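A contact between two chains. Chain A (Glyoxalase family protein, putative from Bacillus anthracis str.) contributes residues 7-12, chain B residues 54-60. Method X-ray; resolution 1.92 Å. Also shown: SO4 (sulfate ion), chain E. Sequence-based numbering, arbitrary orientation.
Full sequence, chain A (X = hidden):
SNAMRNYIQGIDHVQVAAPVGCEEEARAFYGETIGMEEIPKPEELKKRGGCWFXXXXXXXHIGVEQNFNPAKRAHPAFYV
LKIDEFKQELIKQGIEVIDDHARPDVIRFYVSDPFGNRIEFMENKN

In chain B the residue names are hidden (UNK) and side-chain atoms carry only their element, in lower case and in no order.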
# COMPACT_ATOMS: atom_id res chain seq x y z
N TYR A 7 17.72 2.63 -5.90
CA TYR A 7 17.61 3.09 -4.52
C TYR A 7 16.45 2.45 -3.78
O TYR A 7 16.54 2.17 -2.59
CB TYR A 7 17.37 4.59 -4.48
CG TYR A 7 18.48 5.40 -5.09
CD1 TYR A 7 19.59 5.78 -4.33
CD2 TYR A 7 18.41 5.81 -6.42
CE1 TYR A 7 20.61 6.52 -4.87
CE2 TYR A 7 19.43 6.59 -6.98
CZ TYR A 7 20.54 6.93 -6.20
OH TYR A 7 21.58 7.68 -6.75
N ILE A 8 15.36 2.18 -4.50
CA ILE A 8 14.15 1.67 -3.85
C ILE A 8 14.24 0.18 -3.49
O ILE A 8 14.49 -0.66 -4.35
CB ILE A 8 12.83 1.96 -4.69
CG1 ILE A 8 12.58 3.47 -4.87
CG2 ILE A 8 11.65 1.27 -4.00
CD1 ILE A 8 11.33 3.85 -5.78
N GLN A 9 14.02 -0.16 -2.22
CA GLN A 9 14.25 -1.52 -1.75
C GLN A 9 12.98 -2.37 -1.60
O GLN A 9 13.05 -3.62 -1.59
CB GLN A 9 14.99 -1.46 -0.43
CG GLN A 9 16.43 -0.89 -0.59
CD GLN A 9 17.29 -1.63 -1.62
OE1 GLN A 9 17.36 -2.86 -1.65
NE2 GLN A 9 17.95 -0.88 -2.47
N GLY A 10 11.83 -1.72 -1.51
CA GLY A 10 10.59 -2.43 -1.28
C GLY A 10 9.58 -1.50 -0.63
O GLY A 10 9.85 -0.31 -0.44
N ILE A 11 8.40 -2.02 -0.34
CA ILE A 11 7.39 -1.28 0.43
C ILE A 11 7.72 -1.51 1.91
O ILE A 11 7.78 -2.63 2.37
CB ILE A 11 5.95 -1.81 0.09
CG1 ILE A 11 5.66 -1.51 -1.37
CG2 ILE A 11 4.84 -1.18 1.00
CD1 ILE A 11 4.42 -2.26 -1.93
N ASP A 12 7.96 -0.43 2.63
CA ASP A 12 8.13 -0.53 4.05
C ASP A 12 6.77 -0.71 4.76
O ASP A 12 6.60 -1.54 5.64
CB ASP A 12 8.83 0.71 4.58
CG ASP A 12 9.00 0.68 6.08
OD1 ASP A 12 10.01 0.16 6.54
OD2 ASP A 12 8.10 1.14 6.79
N UNK B 54 8.14 -3.02 -10.47
CA UNK B 54 8.71 -3.83 -9.40
C UNK B 54 9.47 -2.91 -8.43
O UNK B 54 10.11 -1.98 -8.86
c UNK B 54 9.66 -4.84 -10.08
c UNK B 54 11.01 -6.90 -10.10
c UNK B 54 10.45 -5.77 -9.20
n UNK B 54 12.73 -7.17 -8.21
c UNK B 54 12.40 -7.36 -9.68
N UNK B 55 9.38 -3.17 -7.13
CA UNK B 55 10.23 -2.51 -6.09
C UNK B 55 10.59 -3.56 -5.09
O UNK B 55 9.75 -3.91 -4.27
s UNK B 55 7.67 -1.76 -4.98
c UNK B 55 9.45 -1.43 -5.31
N UNK B 56 11.79 -4.12 -5.18
CA UNK B 56 12.20 -5.13 -4.28
C UNK B 56 11.34 -6.34 -4.47
O UNK B 56 11.05 -6.69 -5.60
N UNK B 57 10.92 -6.98 -3.38
CA UNK B 57 10.03 -8.14 -3.51
C UNK B 57 8.57 -7.77 -3.65
O UNK B 57 7.69 -8.63 -3.53
n UNK B 57 12.07 -10.11 -1.24
o UNK B 57 11.76 -10.46 -3.44
c UNK B 57 10.17 -9.10 -2.31
c UNK B 57 11.40 -9.95 -2.38
N UNK B 58 8.29 -6.48 -3.83
CA UNK B 58 6.92 -6.03 -3.88
C UNK B 58 6.70 -5.39 -5.23
O UNK B 58 7.65 -5.26 -6.01
c UNK B 58 6.56 -5.06 -2.72
c UNK B 58 7.83 -5.79 -0.71
o UNK B 58 8.56 -4.80 -0.64
n UNK B 58 8.20 -6.99 -0.26
c UNK B 58 6.49 -5.69 -1.36
N UNK B 59 5.43 -5.08 -5.53
CA UNK B 59 5.09 -4.35 -6.73
C UNK B 59 4.19 -3.16 -6.44
O UNK B 59 3.54 -3.08 -5.42
o UNK B 59 5.10 -8.55 -9.27
o UNK B 59 3.10 -7.69 -8.78
c UNK B 59 4.33 -5.28 -7.72
c UNK B 59 4.37 -7.64 -8.78
c UNK B 59 5.15 -6.52 -8.11
N UNK B 60 4.12 -2.27 -7.41
CA UNK B 60 3.11 -1.23 -7.41
C UNK B 60 2.37 -1.35 -8.75
O UNK B 60 3.01 -1.48 -9.81
c UNK B 60 2.63 1.29 -7.33
c UNK B 60 3.02 2.66 -6.68
c UNK B 60 3.72 0.21 -7.19
c UNK B 60 4.86 0.48 -8.11
S SO4 E . 10.32 -9.01 1.99
O1 SO4 E . 11.01 -7.76 2.32
O2 SO4 E . 11.31 -9.97 1.54
O3 SO4 E . 9.54 -9.53 3.12
O4 SO4 E . 9.36 -8.90 0.91
O HOH W 1 11.46 -6.23 -1.16
O HOH W 2 9.97 -4.47 2.13

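Position 54 of chain B carries four carbons in an unbranched row ending in a nitrogen, and none of them comes near chain A. Such a chain belongs to lysine. The amine of Lys54(B) reaches within its own chain, where NZ lies 3.1 Å from the backbone O of position 56 in a hydrogen bond.

At position 55 the side chain is one carbon, CB, which packs 3.7 Å from CG2 of Ile8(A), followed by one sulfur 4.1 Å from CG1 of Ile11(A). This is cysteine. The short side chain of Cys55(B) thus touches both isoleucines. Its backbone O receives a CA-H...O contact from CA of Gly10(A) at 3.4 Å.

Position 56 has no side-chain atoms, and its CA sits 3.2 Å from the O of Gln9(A). It is glycine. A CB on Gly56(B) would point toward chain A and fall 1.8 Å from O of Gln9(A), an outright clash; the positive phi of 65° favours glycine independently.

Position 57 shows two carbons, the second bearing one oxygen and one nitrogen, with no side-chain atom close to chain A. This is asparagine. ND2 of Asn57(B) donates to O2 of the sulfate at 2.9 Å, and its backbone N gives a hydrogen bond to water 1, which in turn donates to O of Gln9(A).

Three carbons at position 58, the third carrying an oxygen and a nitrogen, make the same amide one carbon longer, with its oxygen 2.8 Å from N of Ile11(A). The residue is glutamine. OE1 of Gln58(B) accepts the hydrogen bond from that backbone N–H, and CB packs 3.6 Å from CD1 of Ile11(A).

Position 59 has three carbons, the last with two oxygens, and its CA-to-CB bond points away from chain A: glutamate. Only the backbone of Glu59(B) comes close, its O lying 3.7 Å from CD1 of Ile11(A).

Four carbons at position 60, forked at the first with one arm two carbons long, stay clear of the stretch, the nearest approach being CB to CD1 of Ile11(A) at 5.9 Å; this is isoleucine, Ile60(B).

The contact sets a type II' turn, Cys55(B) to Gln58(B), against the strand of chain A, with glycine facing glycine at a CA–CA distance of 4.3 Å between Gly10(A) and Gly56(B). This closeness allows the two CA-H...O contacts. A single direct hydrogen bond, from N of Ile11(A) to OE1 of Gln58(B), joins the two stretches, and the flanking isoleucines add apolar packing.

Chain B, residues 54-60: KCGNQEI
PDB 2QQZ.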